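Local coordinates for protein P47 (Clostridium botulinum, PDB 6EKT) that may form part of a progenitor toxin complex that protects botulinum neurotoxin during passage through the host gut, and has a fold resembling tubular lipid-binding (TULIP) proteins, at residues Ile29-Ser34 and Asn408-Trp413; Phe210-Val215 and Ala225-Asn230. All blocks are in the same frame, centred on the assembly; numbering follows the deposited sequence.

Contact 1. Residues Ile29-Ser34 and Asn408-Trp413; sequences IVYGCS and NNTIKW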
ATOM      1  N   ILE A  29       1.377  -3.082  -4.433  1.00 21.38           N
ATOM      2  CA  ILE A  29       0.667  -2.512  -3.281  1.00 21.11           C
ATOM      3  C   ILE A  29       1.139  -3.261  -2.070  1.00 21.14           C
ATOM      4  O   ILE A  29       1.195  -4.498  -2.085  1.00 21.46           O
ATOM      5  CB  ILE A  29      -0.890  -2.608  -3.361  1.00 21.90           C
ATOM      6  CG1 ILE A  29      -1.399  -2.112  -4.728  1.00 22.25           C
ATOM      7  CG2 ILE A  29      -1.531  -1.826  -2.206  1.00 22.38           C
ATOM      8  CD1 ILE A  29      -2.912  -2.262  -4.945  1.00 23.08           C
ATOM      9  N   VAL A  30       1.508  -2.501  -1.043  1.00 20.75           N
ATOM     10  CA  VAL A  30       2.046  -3.081   0.203  1.00 21.42           C
ATOM     11  C   VAL A  30       1.099  -2.665   1.318  1.00 22.43           C
ATOM     12  O   VAL A  30       0.713  -1.482   1.386  1.00 23.25           O
ATOM     13  CB  VAL A  30       3.492  -2.599   0.480  1.00 21.22           C
ATOM     14  CG1 VAL A  30       4.008  -3.170   1.797  1.00 21.98           C
ATOM     15  CG2 VAL A  30       4.415  -3.031  -0.635  1.00 21.12           C
ATOM     16  N   TYR A  31       0.715  -3.629   2.168  1.00 22.25           N
ATOM     17  CA  TYR A  31      -0.209  -3.385   3.271  1.00 23.57           C
ATOM     18  C   TYR A  31       0.481  -3.663   4.587  1.00 23.75           C
ATOM     19  O   TYR A  31       1.176  -4.666   4.706  1.00 23.19           O
ATOM     20  CB  TYR A  31      -1.412  -4.321   3.154  1.00 24.20           C
ATOM     21  CG  TYR A  31      -2.122  -4.257   1.811  1.00 24.29           C
ATOM     22  CD1 TYR A  31      -1.668  -5.006   0.722  1.00 24.29           C
ATOM     23  CD2 TYR A  31      -3.279  -3.471   1.645  1.00 25.37           C
ATOM     24  CE1 TYR A  31      -2.321  -4.968  -0.504  1.00 24.33           C
ATOM     25  CE2 TYR A  31      -3.953  -3.417   0.409  1.00 25.72           C
ATOM     26  CZ  TYR A  31      -3.474  -4.174  -0.646  1.00 25.73           C
ATOM     27  OH  TYR A  31      -4.099  -4.133  -1.857  1.00 26.03           O
ATOM     28  N   GLY A  32       0.297  -2.787   5.573  1.00 24.99           N
ATOM     29  CA  GLY A  32       0.914  -3.009   6.901  1.00 24.55           C
ATOM     30  C   GLY A  32       0.014  -2.797   8.108  1.00 26.21           C
ATOM     31  O   GLY A  32      -0.901  -1.959   8.079  1.00 26.07           O
ATOM     32  N   CYS A  33       0.280  -3.561   9.172  1.00 26.47           N
ATOM     33  CA  CYS A  33      -0.409  -3.396  10.458  1.00 28.92           C
ATOM     34  C   CYS A  33       0.571  -3.562  11.604  1.00 29.38           C
ATOM     35  O   CYS A  33       1.463  -4.422  11.560  1.00 28.61           O
ATOM     36  CB  CYS A  33      -1.569  -4.387  10.621  1.00 29.65           C
ATOM     37  SG  CYS A  33      -2.592  -4.142  12.104  0.98 32.00           S
ATOM     38  N   SER A  34       0.399  -2.710  12.610  1.00 31.12           N
ATOM     39  CA  SER A  34       1.181  -2.723  13.843  1.00 32.38           C
ATOM     40  C   SER A  34       0.919  -4.018  14.620  1.00 32.77           C
ATOM     41  O   SER A  34      -0.232  -4.479  14.698  1.00 32.34           O
ATOM     42  CB  SER A  34       0.785  -1.487  14.671  1.00 34.87           C
ATOM     43  OG  SER A  34       1.247  -1.568  16.008  1.00 37.64           O
ATOM     44  N   ASN A 408      -9.787  -0.404   3.073  1.00 33.69           N
ATOM     45  CA  ASN A 408     -10.704  -1.511   3.394  1.00 34.47           C
ATOM     46  C   ASN A 408     -10.982  -2.497   2.261  1.00 33.97           C
ATOM     47  O   ASN A 408     -11.605  -3.521   2.492  1.00 34.54           O
ATOM     48  CB  ASN A 408     -12.044  -0.972   3.911  1.00 35.81           C
ATOM     49  CG  ASN A 408     -11.932  -0.389   5.295  1.00 36.49           C
ATOM     50  OD1 ASN A 408     -11.147  -0.854   6.126  1.00 36.38           O
ATOM     51  ND2 ASN A 408     -12.696   0.647   5.546  1.00 37.55           N
ATOM     52  N   ASN A 409     -10.499  -2.201   1.056  1.00 33.42           N
ATOM     53  CA  ASN A 409     -10.857  -2.974  -0.144  1.00 33.60           C
ATOM     54  C   ASN A 409     -10.300  -4.408  -0.243  1.00 33.12           C
ATOM     55  O   ASN A 409     -11.016  -5.340  -0.636  1.00 33.89           O
ATOM     56  CB  ASN A 409     -10.437  -2.201  -1.396  1.00 32.73           C
ATOM     57  CG  ASN A 409     -10.990  -2.816  -2.654  1.00 33.40           C
ATOM     58  OD1 ASN A 409     -12.197  -2.725  -2.933  1.00 34.48           O
ATOM     59  ND2 ASN A 409     -10.128  -3.487  -3.401  1.00 31.43           N
ATOM     60  N   THR A 410      -9.011  -4.561   0.063  1.00 32.07           N
ATOM     61  CA  THR A 410      -8.262  -5.762  -0.280  1.00 31.55           C
ATOM     62  C   THR A 410      -7.811  -6.522   0.966  1.00 31.13           C
ATOM     63  O   THR A 410      -8.101  -7.702   1.092  1.00 31.33           O
ATOM     64  CB  THR A 410      -7.080  -5.425  -1.225  1.00 31.31           C
ATOM     65  OG1 THR A 410      -7.608  -4.849  -2.425  1.00 31.20           O
ATOM     66  CG2 THR A 410      -6.256  -6.683  -1.588  1.00 30.15           C
ATOM     67  N   ILE A 411      -7.129  -5.840   1.880  1.00 30.43           N
ATOM     68  CA  ILE A 411      -6.644  -6.464   3.106  1.00 31.00           C
ATOM     69  C   ILE A 411      -7.407  -5.881   4.267  1.00 32.74           C
ATOM     70  O   ILE A 411      -7.378  -4.673   4.488  1.00 33.25           O
ATOM     71  CB  ILE A 411      -5.113  -6.264   3.305  1.00 29.56           C
ATOM     72  CG1 ILE A 411      -4.325  -6.896   2.140  1.00 28.20           C
ATOM     73  CG2 ILE A 411      -4.621  -6.759   4.685  1.00 28.81           C
ATOM     74  CD1 ILE A 411      -4.557  -8.380   1.890  1.00 28.62           C
ATOM     75  N   LYS A 412      -8.096  -6.753   4.989  1.00 34.24           N
ATOM     76  CA  LYS A 412      -8.679  -6.386   6.262  1.00 35.96           C
ATOM     77  C   LYS A 412      -7.934  -7.124   7.364  1.00 35.60           C
ATOM     78  O   LYS A 412      -8.039  -8.347   7.487  1.00 35.64           O
ATOM     79  CB  LYS A 412     -10.171  -6.714   6.283  1.00 38.42           C
ATOM     80  CG  LYS A 412     -10.981  -5.879   5.291  1.00 40.09           C
ATOM     81  CD  LYS A 412     -12.481  -5.914   5.574  1.00 43.81           C
ATOM     82  CE  LYS A 412     -13.140  -7.249   5.234  1.00 46.00           C
ATOM     83  NZ  LYS A 412     -12.942  -7.591   3.798  1.00 47.22           N
ATOM     84  N   TRP A 413      -7.175  -6.368   8.147  1.00 35.56           N
ATOM     85  CA  TRP A 413      -6.401  -6.924   9.255  1.00 36.93           C
ATOM     86  C   TRP A 413      -7.338  -7.381  10.364  1.00 39.19           C
ATOM     87  O   TRP A 413      -8.170  -6.601  10.830  1.00 40.09           O
ATOM     88  CB  TRP A 413      -5.398  -5.899   9.747  1.00 35.59           C
ATOM     89  CG  TRP A 413      -4.320  -5.604   8.716  1.00 33.61           C
ATOM     90  CD1 TRP A 413      -4.265  -4.538   7.857  1.00 33.78           C
ATOM     91  CD2 TRP A 413      -3.176  -6.406   8.434  1.00 32.35           C
ATOM     92  NE1 TRP A 413      -3.136  -4.616   7.070  1.00 31.85           N
ATOM     93  CE2 TRP A 413      -2.437  -5.743   7.414  1.00 31.70           C
ATOM     94  CE3 TRP A 413      -2.671  -7.601   8.976  1.00 31.66           C
ATOM     95  CZ2 TRP A 413      -1.238  -6.253   6.896  1.00 29.40           C
ATOM     96  CZ3 TRP A 413      -1.464  -8.115   8.464  1.00 30.71           C
ATOM     97  CH2 TRP A 413      -0.763  -7.438   7.434  1.00 30.12           C
TER
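Y31 and I411 meet where two β-strands, one from each of two different sheets, face each other. The CG1 branch of I411 sits over the middle of one face of the Y31 phenol, 3.5 Å from the ring centroid and 12° off its normal, a well-centred CH-pi contact. The phenol reaches this place because CG of Y31 stands anti to the carbonyl carbon (chi1 -54°), which sends the ring along the interface until OH lies 3.3 Å from CB of T410, the two side chains crossing at nearly a right angle. T410 is itself tied to its neighbour, since ND2 of N409 donates to its OG1 across 3.0 Å.

The second half of the contact repeats the theme with the strands' roles exchanged. Here the strand 29-34 supplies the aliphatic carbon and W413 the ring: CB of C33 lies over the indole, 3.4 Å from CD2. With SG anti to the backbone N (chi1 -174°), the sulfur is carried off the ring normal and makes an oblique sulfur-aromatic contact, 4.5 Å from the centroid of the five-membered ring. On the opposite face CG2 of I411, two residues back in the same strand, lies toward the rim, while CZ2 approaches O of Y31 near the ring plane at 3.6 Å. I211 of the adjoining strand also touches both I411 and W413.

No hydrogen bond crosses between the segments. Their strand axes, 8.5 Å apart and running nearly parallel, belong to sheets that meet here mainly through buried side chains: face-to-face packing of two β-sheets in a TULIP-like protein.

Contact 2. Residues Phe210-Val215 and Ala225-Asn230; sequences FILSVV and ANVDGN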
ATOM      1  N   PHE A 210       3.515  -7.103   7.391  1.00 22.62           N
ATOM      2  CA  PHE A 210       3.304  -6.587   6.036  1.00 22.35           C
ATOM      3  C   PHE A 210       2.816  -7.668   5.102  1.00 22.44           C
ATOM      4  O   PHE A 210       3.217  -8.824   5.234  1.00 22.78           O
ATOM      5  CB  PHE A 210       4.600  -5.983   5.473  1.00 22.37           C
ATOM      6  CG  PHE A 210       4.920  -4.616   6.002  1.00 22.42           C
ATOM      7  CD1 PHE A 210       4.160  -3.509   5.613  1.00 22.98           C
ATOM      8  CD2 PHE A 210       6.010  -4.417   6.856  1.00 22.99           C
ATOM      9  CE1 PHE A 210       4.457  -2.231   6.096  1.00 23.90           C
ATOM     10  CE2 PHE A 210       6.329  -3.146   7.337  1.00 23.10           C
ATOM     11  CZ  PHE A 210       5.551  -2.048   6.961  1.00 23.82           C
ATOM     12  N   ILE A 211       1.958  -7.284   4.158  1.00 22.60           N
ATOM     13  CA  ILE A 211       1.615  -8.139   3.010  1.00 22.54           C
ATOM     14  C   ILE A 211       2.071  -7.370   1.776  1.00 22.75           C
ATOM     15  O   ILE A 211       1.678  -6.214   1.581  1.00 24.00           O
ATOM     16  CB  ILE A 211       0.088  -8.469   2.947  1.00 22.67           C
ATOM     17  CG1 ILE A 211      -0.311  -9.381   4.115  1.00 23.16           C
ATOM     18  CG2 ILE A 211      -0.296  -9.114   1.608  1.00 23.03           C
ATOM     19  CD1 ILE A 211      -1.818  -9.446   4.397  1.00 24.59           C
ATOM     20  N   LEU A 212       2.909  -8.013   0.970  1.00 22.74           N
ATOM     21  CA  LEU A 212       3.416  -7.452  -0.282  1.00 22.87           C
ATOM     22  C   LEU A 212       2.620  -8.067  -1.418  1.00 23.38           C
ATOM     23  O   LEU A 212       2.460  -9.285  -1.442  1.00 23.80           O
ATOM     24  CB  LEU A 212       4.907  -7.806  -0.433  1.00 23.58           C
ATOM     25  CG  LEU A 212       5.971  -7.063   0.382  1.00 24.97           C
ATOM     26  CD1 LEU A 212       5.654  -6.843   1.843  1.00 26.15           C
ATOM     27  CD2 LEU A 212       7.335  -7.727   0.241  1.00 24.21           C
ATOM     28  N   SER A 213       2.123  -7.252  -2.362  1.00 22.93           N
ATOM     29  CA  SER A 213       1.304  -7.800  -3.456  1.00 23.31           C
ATOM     30  C   SER A 213       1.721  -7.300  -4.825  1.00 23.83           C
ATOM     31  O   SER A 213       2.208  -6.166  -4.965  1.00 23.25           O
ATOM     32  CB  SER A 213      -0.205  -7.504  -3.259  1.00 23.62           C
ATOM     33  OG  SER A 213      -0.532  -6.134  -3.506  1.00 24.29           O
ATOM     34  N   VAL A 214       1.478  -8.142  -5.833  1.00 24.06           N
ATOM     35  CA  VAL A 214       1.470  -7.707  -7.233  1.00 25.21           C
ATOM     36  C   VAL A 214       0.070  -7.947  -7.816  1.00 26.17           C
ATOM     37  O   VAL A 214      -0.589  -8.917  -7.449  1.00 25.83           O
ATOM     38  CB  VAL A 214       2.587  -8.431  -8.015  1.00 26.77           C
ATOM     39  CG1 VAL A 214       2.404  -8.309  -9.508  1.00 29.98           C
ATOM     40  CG2 VAL A 214       3.937  -7.813  -7.658  1.00 26.06           C
ATOM     41  N   VAL A 215      -0.372  -7.046  -8.700  1.00 25.97           N
ATOM     42  CA  VAL A 215      -1.716  -7.063  -9.289  1.00 28.36           C
ATOM     43  C   VAL A 215      -1.773  -7.646 -10.727  1.00 29.69           C
ATOM     44  O   VAL A 215      -2.820  -7.593 -11.383  1.00 30.99           O
ATOM     45  CB  VAL A 215      -2.375  -5.657  -9.256  1.00 27.60           C
ATOM     46  CG1 VAL A 215      -2.583  -5.163  -7.819  1.00 26.34           C
ATOM     47  CG2 VAL A 215      -1.569  -4.642 -10.073  1.00 27.28           C
ATOM     48  N   ALA A 225      11.970  -9.605  -0.395  1.00 28.68           N
ATOM     49  CA  ALA A 225      10.975  -9.306   0.623  1.00 28.12           C
ATOM     50  C   ALA A 225      11.318  -7.971   1.309  1.00 26.12           C
ATOM     51  O   ALA A 225      11.030  -7.782   2.488  1.00 26.01           O
ATOM     52  CB  ALA A 225      10.920 -10.448   1.636  1.00 29.18           C
ATOM     53  N   ASN A 226      11.910  -7.042   0.556  1.00 25.13           N
ATOM     54  CA  ASN A 226      12.233  -5.705   1.076  1.00 24.24           C
ATOM     55  C   ASN A 226      10.946  -4.894   1.247  1.00 23.66           C
ATOM     56  O   ASN A 226      10.055  -4.942   0.386  1.00 23.21           O
ATOM     57  CB  ASN A 226      13.217  -4.984   0.152  1.00 24.37           C
ATOM     58  CG  ASN A 226      14.607  -5.617   0.138  1.00 24.93           C
ATOM     59  OD1 ASN A 226      15.284  -5.637  -0.908  1.00 26.97           O
ATOM     60  ND2 ASN A 226      15.039  -6.128   1.265  1.00 23.74           N
ATOM     61  N   VAL A 227      10.834  -4.208   2.390  1.00 22.82           N
ATOM     62  CA  VAL A 227       9.668  -3.389   2.681  1.00 23.40           C
ATOM     63  C   VAL A 227      10.068  -2.055   3.328  1.00 23.91           C
ATOM     64  O   VAL A 227      11.059  -1.974   4.068  1.00 24.09           O
ATOM     65  CB  VAL A 227       8.613  -4.196   3.503  1.00 24.03           C
ATOM     66  CG1 VAL A 227       9.156  -4.649   4.853  1.00 23.79           C
ATOM     67  CG2 VAL A 227       7.298  -3.428   3.646  1.00 24.40           C
ATOM     68  N   ASP A 228       9.304  -1.009   3.021  1.00 24.25           N
ATOM     69  CA  ASP A 228       9.573   0.313   3.540  1.00 24.71           C
ATOM     70  C   ASP A 228       8.829   0.464   4.858  1.00 25.35           C
ATOM     71  O   ASP A 228       7.601   0.560   4.865  1.00 25.11           O
ATOM     72  CB  ASP A 228       9.121   1.382   2.520  1.00 24.23           C
ATOM     73  CG  ASP A 228       9.633   2.777   2.861  1.00 25.57           C
ATOM     74  OD1 ASP A 228       9.926   3.052   4.051  1.00 25.58           O
ATOM     75  OD2 ASP A 228       9.768   3.597   1.926  1.00 24.95           O
ATOM     76  N   GLY A 229       9.571   0.444   5.971  1.00 25.55           N
ATOM     77  CA  GLY A 229       8.987   0.659   7.313  1.00 27.18           C
ATOM     78  C   GLY A 229       8.244   1.982   7.502  1.00 27.83           C
ATOM     79  O   GLY A 229       7.374   2.085   8.374  1.00 28.10           O
ATOM     80  N   ASN A 230       8.573   2.983   6.684  1.00 28.38           N
ATOM     81  CA  ASN A 230       7.897   4.294   6.739  1.00 29.89           C
ATOM     82  C   ASN A 230       6.420   4.241   6.344  1.00 28.26           C
ATOM     83  O   ASN A 230       5.683   5.204   6.569  1.00 29.32           O
ATOM     84  CB  ASN A 230       8.676   5.379   5.950  1.00 31.16           C
ATOM     85  CG  ASN A 230       9.998   5.752   6.635  1.00 34.08           C
ATOM     86  OD1 ASN A 230      10.053   5.877   7.855  1.00 35.43           O
ATOM     87  ND2 ASN A 230      11.075   5.904   5.848  1.00 34.34           N
TER
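F210 and V227 form the centre of a packing contact between a β-strand and the loop that follows it. The course of the F210 side chain can be traced outward from the backbone. Its CB is already 4.1 Å from CG2 of V227, and CG comes closer to the same methyl, at 3.6 Å. From there the ring spreads beneath the valine: CD1 and CE1 on one side meet CG2, whereas CD2 and CE2 on the other meet both valine methyls, with CG1 3.7 Å from CD2. At the far end CZ still borders CG2 of V227 and lies 3.9 Å from O of D228, close to CA of G229.

Seen as a whole, the ring offers its face to V227. CG2 stands above its centre, 3.5 Å from the centroid and 10° off the normal, a CH-pi contact over the face. V227 has CG2 anti to the backbone N, while CG1 occupies the position between N and the carbonyl carbon (chi1 62°), and this rotation puts CG2 over the phenyl face and CG1 beside its CD2-CE2 side.

L212, two residues along the strand, continues the apolar surface. Its CD1 reaches CG2 of V227 at 4.2 Å, and CD2 fits against the backbone of the loop, 3.9 Å from O of N226 and near CA of A225. V30 and Y199, on the flanking strands, also touch both F210 and V227. Beyond the valine the loop turns at D228, whose OD1 accepts from N of N230 in an Asx turn while OD2 accepts a hydrogen bond from N of N23.

Across the two segments no hydrogen bond forms, so the loop lies on the strand through dispersion and CH-pi contacts, its own polar turn being satisfied separately.

Overall arrangement
The strand 29-34 enters the fold early, and contact 1 brings it against the strand 411-413 near the C terminus, closing a loop of 373 residues. Contact 2 closes a far smaller loop of nine residues and lies wholly within that larger one. The two share a sheet, since 208-214 pairs antiparallel beside 29-34; bonds from N of I211 to O of Y31 and from OG of S213 to O of I29, both 2.8 Å, link them directly. The sheet is thereby packed on two sides: I211 and Y31 face the second sheet and its edge strand 411-413, whereas F210 and V30 face the loop that precedes strand 238-242.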